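Local structure of catalase (Corynebacterium glutamicum, 4B7G) at residues H70-G75 with Y254-L259; F147-G152 with D342-A347. The protein breaks hydrogen peroxide down to water and oxygen as a heme-dependent catalase, a tetramer that also holds NADPH. All coordinates share one frame; numbering follows the deposited sequence.

Interaction 1: H70-G75 with Y254-L259; sequences HAKGHG and YQREDL. With HEM (protoporphyrin IX containing Fe), chain J.
His74, at the start of strand 73-82, faces helix 254-264, the short axes of 73-75 and 254-259 running nearly parallel, 6° apart, and approaching to 8.3 Å. Its imidazole lies against the first turn of the helix. Arg256 CA sits over the centre of one ring face, 3.6 Å from the His74 centroid, a CH-pi contact made by backbone rather than by the guanidinium. Leu259 CD2 meets the ring in its plane, beside His74 CD2. With chi1 at 51°, the imidazole stands between its own backbone N and carbonyl carbon, flat against the helix.

The Arg256 chain runs past His74 CB and bends at chi3, bringing NH2 2.8 Å from Gly73 O. The bond is weak, its N-H pointing well off line at 118°. NH1 reaches Gly169 O of the second subunit. The Lys72 side chain crosses that of Arg256 at about a right angle, CE 3.5 Å from Arg256 NH2, while its ammonium is held by Asp253, Asp118 and Ser116 O.

Water 1 bridges the two side chains, 2.8 Å from His74 ND1 and accepting from Arg256 NE at 3.0 Å; His74 NE2 pairs with Ser203 OG. At the other end of 70-75, the His70 ring lies over the heme, CD2 3.3 Å from HEM C4D, as the distal histidine does in catalases. With both imidazole nitrogens engaged and a face covered, His74 is fixed in rotation, and the acidic partners of Lys72 probably offset the two like charges brought together here.

Interaction 2: F147-G152 with D342-A347; sequences FFLRDG and DRMLQA. With HEM (protoporphyrin IX containing Fe), chain J.
Met344, in the first turn of the long heme-flanking helix 343-359 of the catalase fold, reaches against the loop 147-152 and buries more surface than any other residue here. Its CB lies 4.1 Å from the vinyl carbon HEM CBB. CG then packs on the loop backbone, 3.5 Å from Leu149 O. Bends at chi2 (-78°) and chi3 (-83°) fold the chain along the loop, so that SD rests 3.4 Å from Asp151 C and the methyl turns back toward Leu149 and Phe147. CE ends at the edge of the Phe147 ring, near its plane and 3.6 Å from CD2, and also touches Leu149 CB. The faces of that ring are taken by others: HEM CMC lies over one, offset toward the rim, and Phe148 CD1 covers the centre of the opposite one. Leu149 O, enclosed by Met344, has no polar partner.

A charged pair adds to the join. Arg343 extends from CG to NE and presents the edge of its guanidinium to Asp151, giving a long salt bridge of 3.5 Å between NH1 and OD2 with the two planes 74° apart. Ala442 O takes a bond from the same NH1, Pro41 O of the second subunit accepts from NH2, and Ser36 of that subunit bonds Asp151 OD1. Asp342 is the N-cap: its OD1 accepts from Leu345 N, which comes from above the carboxylate plane, and weakly from Met344 N. Gly152 has its CA nearest that of Met344 and packs against Ala347 CB. Water 4 completes the join, accepting from Gly152 N at 2.9 Å and donating to Arg343 O at 2.7 Å.

How the interactions relate
From the N terminus, the chain enters strand 73-82 through 70-75, passes strands 100-108, 125-132 and 135-142 of the antiparallel sheet, and reaches the loop 147-152. Interaction 1 closes when helix 254-264 returns to the start of strand 73-82; interaction 2 closes later, when helix 343-359 meets the loop. The segments alternate, so the two closures cross rather than nest. Interaction 1 ties helix to sheet, interaction 2 ties loop to helix, and their centres lie about 26 Å apart on opposite sides of the chain's centre. They do not touch, but both border the same heme and both reach the second subunit.

Interaction 1: H70-G75 with Y254-L259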
ATOM      1  N   HIS B  70      -8.379  17.237  -8.752  1.00 12.78           N
ATOM      2  CA  HIS B  70      -7.361  17.679  -9.714  1.00 13.35           C
ATOM      3  C   HIS B  70      -6.560  16.527 -10.334  1.00 17.08           C
ATOM      4  O   HIS B  70      -5.374  16.686 -10.634  1.00 14.18           O
ATOM      5  CB  HIS B  70      -6.384  18.683  -9.092  1.00 16.61           C
ATOM      6  CG  HIS B  70      -7.012  19.968  -8.643  1.00 17.94           C
ATOM      7  ND1 HIS B  70      -6.857  21.153  -9.334  1.00 15.30           N
ATOM      8  CD2 HIS B  70      -7.771  20.265  -7.559  1.00 11.68           C
ATOM      9  CE1 HIS B  70      -7.500  22.118  -8.703  1.00 14.09           C
ATOM     10  NE2 HIS B  70      -8.058  21.607  -7.617  1.00 15.93           N
ATOM     11  N   ALA B  71      -7.201  15.379 -10.533  1.00 13.55           N
ATOM     12  CA  ALA B  71      -6.543  14.222 -11.148  1.00 13.84           C
ATOM     13  C   ALA B  71      -5.967  14.499 -12.543  1.00 16.02           C
ATOM     14  O   ALA B  71      -4.881  14.001 -12.879  1.00 12.85           O
ATOM     15  CB  ALA B  71      -7.510  13.043 -11.209  1.00 10.24           C
ATOM     16  N   LYS B  72      -6.692  15.270 -13.360  1.00 10.37           N
ATOM     17  CA  LYS B  72      -6.277  15.504 -14.746  1.00 15.59           C
ATOM     18  C   LYS B  72      -5.418  16.751 -14.849  1.00 15.94           C
ATOM     19  O   LYS B  72      -5.924  17.875 -14.744  1.00 13.30           O
ATOM     20  CB  LYS B  72      -7.489  15.662 -15.680  1.00 15.15           C
ATOM     21  CG  LYS B  72      -7.100  15.807 -17.166  1.00 16.22           C
ATOM     22  CD  LYS B  72      -6.747  14.435 -17.790  1.00 16.12           C
ATOM     23  CE  LYS B  72      -6.102  14.584 -19.169  1.00 15.34           C
ATOM     24  NZ  LYS B  72      -6.949  15.307 -20.178  1.00  9.87           N
ATOM     25  N   GLY B  73      -4.123  16.570 -15.084  1.00 14.72           N
ATOM     26  CA  GLY B  73      -3.234  17.715 -15.117  1.00 16.82           C
ATOM     27  C   GLY B  73      -1.993  17.480 -15.941  1.00 13.72           C
ATOM     28  O   GLY B  73      -1.794  16.387 -16.476  1.00 15.65           O
ATOM     29  N   HIS B  74      -1.156  18.512 -16.029  1.00 14.66           N
ATOM     30  CA  HIS B  74       0.040  18.487 -16.861  1.00 13.11           C
ATOM     31  C   HIS B  74       0.874  19.684 -16.438  1.00 14.85           C
ATOM     32  O   HIS B  74       0.359  20.616 -15.812  1.00 15.04           O
ATOM     33  CB  HIS B  74      -0.331  18.625 -18.344  1.00 11.91           C
ATOM     34  CG  HIS B  74      -1.242  19.779 -18.628  1.00 14.11           C
ATOM     35  ND1 HIS B  74      -2.606  19.714 -18.429  1.00 15.55           N
ATOM     36  CD2 HIS B  74      -0.989  21.036 -19.069  1.00 14.55           C
ATOM     37  CE1 HIS B  74      -3.155  20.875 -18.747  1.00 14.82           C
ATOM     38  NE2 HIS B  74      -2.195  21.694 -19.140  1.00 14.94           N
ATOM     39  N   GLY B  75       2.153  19.685 -16.787  1.00 15.24           N
ATOM     40  CA  GLY B  75       3.008  20.753 -16.314  1.00 18.55           C
ATOM     41  C   GLY B  75       4.291  20.959 -17.086  1.00 17.67           C
ATOM     42  O   GLY B  75       4.485  20.431 -18.195  1.00 14.14           O
ATOM     43  N   TYR B 254      -6.396  18.539 -24.980  1.00 14.56           N
ATOM     44  CA  TYR B 254      -6.118  19.747 -25.750  1.00 16.29           C
ATOM     45  C   TYR B 254      -5.160  20.700 -25.034  1.00 16.31           C
ATOM     46  O   TYR B 254      -4.242  21.240 -25.658  1.00 14.52           O
ATOM     47  CB  TYR B 254      -7.430  20.460 -26.057  1.00 12.89           C
ATOM     48  CG  TYR B 254      -7.299  21.710 -26.892  1.00 16.13           C
ATOM     49  CD1 TYR B 254      -7.219  21.636 -28.281  1.00 20.80           C
ATOM     50  CD2 TYR B 254      -7.292  22.963 -26.297  1.00 16.19           C
ATOM     51  CE1 TYR B 254      -7.114  22.783 -29.056  1.00 21.60           C
ATOM     52  CE2 TYR B 254      -7.192  24.119 -27.063  1.00 20.52           C
ATOM     53  CZ  TYR B 254      -7.103  24.020 -28.440  1.00 28.19           C
ATOM     54  OH  TYR B 254      -7.009  25.167 -29.207  1.00 25.60           O
ATOM     55  N   GLN B 255      -5.351  20.902 -23.733  1.00 12.90           N
ATOM     56  CA  GLN B 255      -4.492  21.844 -23.004  1.00 13.43           C
ATOM     57  C   GLN B 255      -3.110  21.259 -22.699  1.00 17.39           C
ATOM     58  O   GLN B 255      -2.096  21.965 -22.778  1.00 17.62           O
ATOM     59  CB  GLN B 255      -5.189  22.341 -21.728  1.00 16.92           C
ATOM     60  CG  GLN B 255      -6.528  23.041 -22.026  1.00 14.31           C
ATOM     61  CD  GLN B 255      -7.189  23.624 -20.796  1.00 14.86           C
ATOM     62  OE1 GLN B 255      -6.960  23.166 -19.669  1.00 14.50           O
ATOM     63  NE2 GLN B 255      -8.010  24.654 -21.001  1.00 16.16           N
ATOM     64  N   ARG B 256      -3.071  19.971 -22.368  1.00 13.50           N
ATOM     65  CA  ARG B 256      -1.803  19.274 -22.153  1.00 13.72           C
ATOM     66  C   ARG B 256      -0.958  19.357 -23.424  1.00 15.13           C
ATOM     67  O   ARG B 256       0.253  19.634 -23.374  1.00 13.97           O
ATOM     68  CB  ARG B 256      -2.065  17.808 -21.778  1.00 14.90           C
ATOM     69  CG  ARG B 256      -0.804  16.957 -21.612  1.00 15.75           C
ATOM     70  CD  ARG B 256      -1.136  15.506 -21.229  1.00 15.25           C
ATOM     71  NE  ARG B 256      -1.879  15.422 -19.968  1.00 13.19           N
ATOM     72  CZ  ARG B 256      -2.079  14.290 -19.298  1.00 16.45           C
ATOM     73  NH1 ARG B 256      -1.591  13.147 -19.770  1.00 11.42           N
ATOM     74  NH2 ARG B 256      -2.757  14.298 -18.156  1.00 14.30           N
ATOM     75  N   GLU B 257      -1.601  19.125 -24.564  1.00 16.85           N
ATOM     76  CA  GLU B 257      -0.903  19.125 -25.845  1.00 14.46           C
ATOM     77  C   GLU B 257      -0.485  20.541 -26.235  1.00 19.56           C
ATOM     78  O   GLU B 257       0.625  20.751 -26.755  1.00 13.77           O
ATOM     79  CB  GLU B 257      -1.778  18.492 -26.934  1.00 16.28           C
ATOM     80  CG  GLU B 257      -1.098  18.429 -28.305  1.00 20.90           C
ATOM     81  CD  GLU B 257      -1.603  17.291 -29.185  1.00 25.65           C
ATOM     82  OE1 GLU B 257      -2.712  16.764 -28.937  1.00 21.59           O
ATOM     83  OE2 GLU B 257      -0.872  16.912 -30.127  1.00 29.60           O
ATOM     84  N   ASP B 258      -1.362  21.511 -25.983  1.00 16.88           N
ATOM     85  CA  ASP B 258      -1.041  22.905 -26.284  1.00 14.33           C
ATOM     86  C   ASP B 258       0.229  23.351 -25.572  1.00 13.19           C
ATOM     87  O   ASP B 258       1.099  23.979 -26.180  1.00 15.90           O
ATOM     88  CB  ASP B 258      -2.194  23.838 -25.910  1.00 16.70           C
ATOM     89  CG  ASP B 258      -1.784  25.303 -25.950  1.00 19.21           C
ATOM     90  OD1 ASP B 258      -1.796  25.910 -27.043  1.00 15.91           O
ATOM     91  OD2 ASP B 258      -1.413  25.854 -24.891  1.00 16.30           O
ATOM     92  N   LEU B 259       0.341  23.036 -24.283  1.00 15.54           N
ATOM     93  CA  LEU B 259       1.495  23.484 -23.501  1.00 14.58           C
ATOM     94  C   LEU B 259       2.778  22.794 -23.958  1.00 16.14           C
ATOM     95  O   LEU B 259       3.839  23.433 -24.070  1.00 14.88           O
ATOM     96  CB  LEU B 259       1.265  23.249 -21.999  1.00 15.17           C
ATOM     97  CG  LEU B 259       2.403  23.711 -21.073  1.00 22.13           C
ATOM     98  CD1 LEU B 259       2.628  25.231 -21.177  1.00 14.39           C
ATOM     99  CD2 LEU B 259       2.144  23.304 -19.619  1.00 17.03           C
TER
HETATM  100  CHA HEM J3001      -5.214  19.350  -5.134  1.00 13.11           C
HETATM  101  CHB HEM J3001      -7.184  19.539  -0.695  1.00 14.18           C
HETATM  102  CHC HEM J3001      -8.921  23.964  -1.733  1.00 15.03           C
HETATM  103  CHD HEM J3001      -5.805  24.232  -5.429  1.00 14.68           C
HETATM  104  C1A HEM J3001      -5.571  19.009  -3.846  1.00 14.02           C
HETATM  105  C2A HEM J3001      -5.206  17.799  -3.135  1.00 10.93           C
HETATM  106  C3A HEM J3001      -5.752  17.870  -1.913  1.00 16.31           C
HETATM  107  C4A HEM J3001      -6.485  19.108  -1.802  1.00 15.39           C
HETATM  108  CMA HEM J3001      -5.635  16.825  -0.788  1.00 13.55           C
HETATM  109  CAA HEM J3001      -4.346  16.634  -3.691  1.00 11.78           C
HETATM  110  CBA HEM J3001      -2.873  16.940  -3.438  1.00 15.15           C
HETATM  111  CGA HEM J3001      -1.986  15.811  -3.892  1.00 13.62           C
HETATM  112  O1A HEM J3001      -0.852  16.105  -4.376  1.00 13.21           O
HETATM  113  O2A HEM J3001      -2.391  14.620  -3.776  1.00 15.20           O
HETATM  114  C1B HEM J3001      -7.844  20.746  -0.597  1.00 15.10           C
HETATM  115  C2B HEM J3001      -8.616  21.200   0.545  1.00 13.81           C
HETATM  116  C3B HEM J3001      -9.114  22.416   0.249  1.00 16.16           C
HETATM  117  C4B HEM J3001      -8.650  22.775  -1.079  1.00 18.18           C
HETATM  118  CMB HEM J3001      -8.830  20.376   1.838  1.00 10.58           C
HETATM  119  CAB HEM J3001      -9.980  23.367   1.119  1.00 13.97           C
HETATM  120  CBB HEM J3001      -9.953  23.383   2.461  1.00 17.73           C
HETATM  121  C1C HEM J3001      -8.105  24.494  -2.715  1.00 15.23           C
HETATM  122  C2C HEM J3001      -7.890  25.902  -3.020  1.00 13.83           C
HETATM  123  C3C HEM J3001      -7.031  25.964  -4.058  1.00 17.40           C
HETATM  124  C4C HEM J3001      -6.659  24.606  -4.415  1.00 16.74           C
HETATM  125  CMC HEM J3001      -8.585  27.069  -2.271  1.00 17.37           C
HETATM  126  CAC HEM J3001      -6.432  27.204  -4.752  1.00 13.59           C
HETATM  127  CBC HEM J3001      -6.199  28.350  -4.098  1.00 16.97           C
HETATM  128  C1D HEM J3001      -5.409  22.945  -5.731  1.00 12.96           C
HETATM  129  C2D HEM J3001      -4.583  22.594  -6.857  1.00 13.41           C
HETATM  130  C3D HEM J3001      -4.391  21.091  -6.773  1.00 13.41           C
HETATM  131  C4D HEM J3001      -5.117  20.652  -5.596  1.00 17.96           C
HETATM  132  CMD HEM J3001      -4.005  23.523  -7.933  1.00 11.69           C
HETATM  133  CAD HEM J3001      -3.569  20.262  -7.763  1.00 16.12           C
HETATM  134  CBD HEM J3001      -2.092  20.504  -7.446  1.00 13.24           C
HETATM  135  CGD HEM J3001      -1.361  19.752  -8.512  1.00 11.80           C
HETATM  136  O1D HEM J3001      -0.666  18.762  -8.164  1.00 12.55           O
HETATM  137  O2D HEM J3001      -1.493  20.139  -9.710  1.00 15.08           O
HETATM  138  NA  HEM J3001      -6.350  19.789  -2.999  1.00 12.33           N
HETATM  139  NB  HEM J3001      -7.884  21.730  -1.573  1.00 14.82           N
HETATM  140  NC  HEM J3001      -7.340  23.737  -3.588  1.00 16.17           N
HETATM  141  ND  HEM J3001      -5.699  21.780  -5.013  1.00 13.54           N
HETATM  142 FE   HEM J3001      -6.647  21.798  -3.189  1.00 15.40          FE
HETATM  143  O   HOH W   1      -3.996  17.345 -18.946  1.00 12.36           O
HETATM  144  O   HOH W   2      -8.588  21.438  -4.677  1.00 30.00           O

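Interaction 2: F147-G152 with D342-A347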
ATOM      1  N   PHE B 147     -12.953  31.295  -4.153  1.00 16.13           N
ATOM      2  CA  PHE B 147     -13.319  29.871  -4.180  1.00 19.45           C
ATOM      3  C   PHE B 147     -14.708  29.686  -3.583  1.00 16.16           C
ATOM      4  O   PHE B 147     -15.295  30.650  -3.073  1.00 17.25           O
ATOM      5  CB  PHE B 147     -12.279  29.021  -3.426  1.00 12.82           C
ATOM      6  CG  PHE B 147     -12.251  27.567  -3.838  1.00 14.42           C
ATOM      7  CD1 PHE B 147     -11.839  27.197  -5.116  1.00 16.57           C
ATOM      8  CD2 PHE B 147     -12.608  26.567  -2.934  1.00 14.69           C
ATOM      9  CE1 PHE B 147     -11.793  25.842  -5.495  1.00 15.62           C
ATOM     10  CE2 PHE B 147     -12.572  25.219  -3.298  1.00 22.61           C
ATOM     11  CZ  PHE B 147     -12.166  24.855  -4.587  1.00 19.26           C
ATOM     12  N   PHE B 148     -15.223  28.455  -3.627  1.00 14.07           N
ATOM     13  CA  PHE B 148     -16.624  28.170  -3.324  1.00 13.44           C
ATOM     14  C   PHE B 148     -16.975  28.181  -1.841  1.00 18.80           C
ATOM     15  O   PHE B 148     -18.156  28.207  -1.491  1.00 14.73           O
ATOM     16  CB  PHE B 148     -17.004  26.776  -3.830  1.00 15.28           C
ATOM     17  CG  PHE B 148     -16.742  26.545  -5.298  1.00 16.20           C
ATOM     18  CD1 PHE B 148     -15.513  26.049  -5.728  1.00 16.51           C
ATOM     19  CD2 PHE B 148     -17.746  26.770  -6.240  1.00 12.97           C
ATOM     20  CE1 PHE B 148     -15.270  25.797  -7.083  1.00 16.99           C
ATOM     21  CE2 PHE B 148     -17.519  26.519  -7.604  1.00 16.73           C
ATOM     22  CZ  PHE B 148     -16.280  26.036  -8.022  1.00 12.73           C
ATOM     23  N   LEU B 149     -15.974  28.106  -0.972  1.00 12.38           N
ATOM     24  CA  LEU B 149     -16.232  27.844   0.446  1.00 13.73           C
ATOM     25  C   LEU B 149     -15.277  28.603   1.343  1.00 12.55           C
ATOM     26  O   LEU B 149     -14.205  29.021   0.895  1.00 16.78           O
ATOM     27  CB  LEU B 149     -16.062  26.351   0.743  1.00 12.98           C
ATOM     28  CG  LEU B 149     -16.948  25.348   0.016  1.00 16.12           C
ATOM     29  CD1 LEU B 149     -16.377  23.940   0.184  1.00 17.36           C
ATOM     30  CD2 LEU B 149     -18.352  25.440   0.573  1.00 13.96           C
ATOM     31  N   ARG B 150     -15.643  28.743   2.621  1.00 12.56           N
ATOM     32  CA  ARG B 150     -14.793  29.445   3.585  1.00 16.59           C
ATOM     33  C   ARG B 150     -14.453  28.559   4.785  1.00 18.36           C
ATOM     34  O   ARG B 150     -13.929  29.037   5.796  1.00 19.84           O
ATOM     35  CB  ARG B 150     -15.454  30.759   4.043  1.00 18.90           C
ATOM     36  CG  ARG B 150     -16.762  30.592   4.814  1.00 15.64           C
ATOM     37  CD  ARG B 150     -17.416  31.962   5.153  1.00 16.62           C
ATOM     38  NE  ARG B 150     -17.801  32.743   3.968  1.00 16.48           N
ATOM     39  CZ  ARG B 150     -19.055  32.921   3.543  1.00 15.39           C
ATOM     40  NH1 ARG B 150     -20.076  32.391   4.207  1.00 14.72           N
ATOM     41  NH2 ARG B 150     -19.298  33.650   2.453  1.00 15.24           N
ATOM     42  N   ASP B 151     -14.744  27.265   4.675  1.00 14.14           N
ATOM     43  CA  ASP B 151     -14.405  26.340   5.752  1.00 17.06           C
ATOM     44  C   ASP B 151     -14.091  24.948   5.214  1.00 15.50           C
ATOM     45  O   ASP B 151     -14.879  24.365   4.467  1.00 16.58           O
ATOM     46  CB  ASP B 151     -15.534  26.271   6.780  1.00 14.11           C
ATOM     47  CG  ASP B 151     -15.058  25.771   8.129  1.00 18.53           C
ATOM     48  OD1 ASP B 151     -14.375  24.726   8.169  1.00 16.57           O
ATOM     49  OD2 ASP B 151     -15.355  26.422   9.155  1.00 14.99           O
ATOM     50  N   GLY B 152     -12.942  24.410   5.615  1.00 17.14           N
ATOM     51  CA  GLY B 152     -12.481  23.132   5.096  1.00 12.11           C
ATOM     52  C   GLY B 152     -13.335  21.946   5.499  1.00 14.53           C
ATOM     53  O   GLY B 152     -13.262  20.882   4.886  1.00 14.30           O
ATOM     54  N   ASP B 342      -7.473  32.128   7.452  1.00 16.96           N
ATOM     55  CA  ASP B 342      -8.375  31.581   6.447  1.00 18.54           C
ATOM     56  C   ASP B 342      -8.519  30.088   6.770  1.00 15.56           C
ATOM     57  O   ASP B 342      -7.549  29.336   6.668  1.00 13.14           O
ATOM     58  CB  ASP B 342      -7.726  31.791   5.076  1.00 15.07           C
ATOM     59  CG  ASP B 342      -8.567  31.293   3.926  1.00 16.32           C
ATOM     60  OD1 ASP B 342      -9.317  30.299   4.077  1.00 15.63           O
ATOM     61  OD2 ASP B 342      -8.455  31.902   2.834  1.00 14.26           O
ATOM     62  N   ARG B 343      -9.709  29.652   7.171  1.00 15.97           N
ATOM     63  CA  ARG B 343      -9.877  28.270   7.638  1.00 15.55           C
ATOM     64  C   ARG B 343      -9.695  27.235   6.528  1.00 18.65           C
ATOM     65  O   ARG B 343      -9.341  26.076   6.796  1.00 14.83           O
ATOM     66  CB  ARG B 343     -11.245  28.095   8.295  1.00 16.10           C
ATOM     67  CG  ARG B 343     -11.434  28.963   9.541  1.00 13.85           C
ATOM     68  CD  ARG B 343     -12.846  28.840  10.060  1.00 18.09           C
ATOM     69  NE  ARG B 343     -13.166  29.891  11.027  1.00 16.77           N
ATOM     70  CZ  ARG B 343     -14.393  30.118  11.487  1.00 17.24           C
ATOM     71  NH1 ARG B 343     -15.401  29.373  11.065  1.00 16.08           N
ATOM     72  NH2 ARG B 343     -14.613  31.099  12.357  1.00 18.32           N
ATOM     73  N   MET B 344      -9.951  27.653   5.288  1.00 15.68           N
ATOM     74  CA  MET B 344      -9.698  26.805   4.121  1.00 16.92           C
ATOM     75  C   MET B 344      -8.199  26.557   3.968  1.00 15.14           C
ATOM     76  O   MET B 344      -7.763  25.416   3.834  1.00 16.56           O
ATOM     77  CB  MET B 344     -10.255  27.459   2.850  1.00 13.86           C
ATOM     78  CG  MET B 344     -11.777  27.482   2.811  1.00 17.78           C
ATOM     79  SD  MET B 344     -12.540  25.908   2.361  1.00 15.86           S
ATOM     80  CE  MET B 344     -12.405  26.020   0.570  1.00 12.73           C
ATOM     81  N   LEU B 345      -7.414  27.634   3.995  1.00 11.96           N
ATOM     82  CA  LEU B 345      -5.963  27.525   3.957  1.00 16.63           C
ATOM     83  C   LEU B 345      -5.441  26.620   5.068  1.00 12.53           C
ATOM     84  O   LEU B 345      -4.646  25.713   4.812  1.00 17.07           O
ATOM     85  CB  LEU B 345      -5.344  28.915   4.097  1.00 11.71           C
ATOM     86  CG  LEU B 345      -3.829  28.953   4.186  1.00 18.92           C
ATOM     87  CD1 LEU B 345      -3.244  28.279   2.956  1.00 12.24           C
ATOM     88  CD2 LEU B 345      -3.365  30.395   4.289  1.00 15.57           C
ATOM     89  N   GLN B 346      -5.884  26.855   6.302  1.00 13.51           N
ATOM     90  CA  GLN B 346      -5.382  26.054   7.426  1.00 14.45           C
ATOM     91  C   GLN B 346      -5.704  24.567   7.273  1.00 13.29           C
ATOM     92  O   GLN B 346      -4.891  23.719   7.641  1.00 14.15           O
ATOM     93  CB  GLN B 346      -5.868  26.615   8.775  1.00 11.91           C
ATOM     94  CG  GLN B 346      -5.507  28.104   8.949  1.00 13.98           C
ATOM     95  CD  GLN B 346      -5.266  28.535  10.397  1.00 19.97           C
ATOM     96  OE1 GLN B 346      -5.425  27.755  11.349  1.00 14.42           O
ATOM     97  NE2 GLN B 346      -4.879  29.795  10.563  1.00 15.65           N
ATOM     98  N   ALA B 347      -6.873  24.239   6.730  1.00 14.66           N
ATOM     99  CA  ALA B 347      -7.190  22.838   6.445  1.00 14.36           C
ATOM    100  C   ALA B 347      -6.265  22.280   5.363  1.00 16.02           C
ATOM    101  O   ALA B 347      -5.807  21.128   5.459  1.00 14.99           O
ATOM    102  CB  ALA B 347      -8.655  22.678   6.029  1.00 11.96           C
TER
HETATM  103  CHA HEM J3001      -5.214  19.350  -5.134  1.00 13.11           C
HETATM  104  CHB HEM J3001      -7.184  19.539  -0.695  1.00 14.18           C
HETATM  105  CHC HEM J3001      -8.921  23.964  -1.733  1.00 15.03           C
HETATM  106  CHD HEM J3001      -5.805  24.232  -5.429  1.00 14.68           C
HETATM  107  C1A HEM J3001      -5.571  19.009  -3.846  1.00 14.02           C
HETATM  108  C2A HEM J3001      -5.206  17.799  -3.135  1.00 10.93           C
HETATM  109  C3A HEM J3001      -5.752  17.870  -1.913  1.00 16.31           C
HETATM  110  C4A HEM J3001      -6.485  19.108  -1.802  1.00 15.39           C
HETATM  111  CMA HEM J3001      -5.635  16.825  -0.788  1.00 13.55           C
HETATM  112  CAA HEM J3001      -4.346  16.634  -3.691  1.00 11.78           C
HETATM  113  CBA HEM J3001      -2.873  16.940  -3.438  1.00 15.15           C
HETATM  114  CGA HEM J3001      -1.986  15.811  -3.892  1.00 13.62           C
HETATM  115  O1A HEM J3001      -0.852  16.105  -4.376  1.00 13.21           O
HETATM  116  O2A HEM J3001      -2.391  14.620  -3.776  1.00 15.20           O
HETATM  117  C1B HEM J3001      -7.844  20.746  -0.597  1.00 15.10           C
HETATM  118  C2B HEM J3001      -8.616  21.200   0.545  1.00 13.81           C
HETATM  119  C3B HEM J3001      -9.114  22.416   0.249  1.00 16.16           C
HETATM  120  C4B HEM J3001      -8.650  22.775  -1.079  1.00 18.18           C
HETATM  121  CMB HEM J3001      -8.830  20.376   1.838  1.00 10.58           C
HETATM  122  CAB HEM J3001      -9.980  23.367   1.119  1.00 13.97           C
HETATM  123  CBB HEM J3001      -9.953  23.383   2.461  1.00 17.73           C
HETATM  124  C1C HEM J3001      -8.105  24.494  -2.715  1.00 15.23           C
HETATM  125  C2C HEM J3001      -7.890  25.902  -3.020  1.00 13.83           C
HETATM  126  C3C HEM J3001      -7.031  25.964  -4.058  1.00 17.40           C
HETATM  127  C4C HEM J3001      -6.659  24.606  -4.415  1.00 16.74           C
HETATM  128  CMC HEM J3001      -8.585  27.069  -2.271  1.00 17.37           C
HETATM  129  CAC HEM J3001      -6.432  27.204  -4.752  1.00 13.59           C
HETATM  130  CBC HEM J3001      -6.199  28.350  -4.098  1.00 16.97           C
HETATM  131  C1D HEM J3001      -5.409  22.945  -5.731  1.00 12.96           C
HETATM  132  C2D HEM J3001      -4.583  22.594  -6.857  1.00 13.41           C
HETATM  133  C3D HEM J3001      -4.391  21.091  -6.773  1.00 13.41           C
HETATM  134  C4D HEM J3001      -5.117  20.652  -5.596  1.00 17.96           C
HETATM  135  CMD HEM J3001      -4.005  23.523  -7.933  1.00 11.69           C
HETATM  136  CAD HEM J3001      -3.569  20.262  -7.763  1.00 16.12           C
HETATM  137  CBD HEM J3001      -2.092  20.504  -7.446  1.00 13.24           C
HETATM  138  CGD HEM J3001      -1.361  19.752  -8.512  1.00 11.80           C
HETATM  139  O1D HEM J3001      -0.666  18.762  -8.164  1.00 12.55           O
HETATM  140  O2D HEM J3001      -1.493  20.139  -9.710  1.00 15.08           O
HETATM  141  NA  HEM J3001      -6.350  19.789  -2.999  1.00 12.33           N
HETATM  142  NB  HEM J3001      -7.884  21.730  -1.573  1.00 14.82           N
HETATM  143  NC  HEM J3001      -7.340  23.737  -3.588  1.00 16.17           N
HETATM  144  ND  HEM J3001      -5.699  21.780  -5.013  1.00 13.54           N
HETATM  145 FE   HEM J3001      -6.647  21.798  -3.189  1.00 15.40          FE
HETATM  146  O   HOH W   3     -11.789  31.069   3.952  1.00 14.50           O
HETATM  147  O   HOH W   4     -11.123  24.376   7.864  1.00 15.86           O
HETATM  148  O   HOH W   2      -8.588  21.438  -4.677  1.00 30.00           O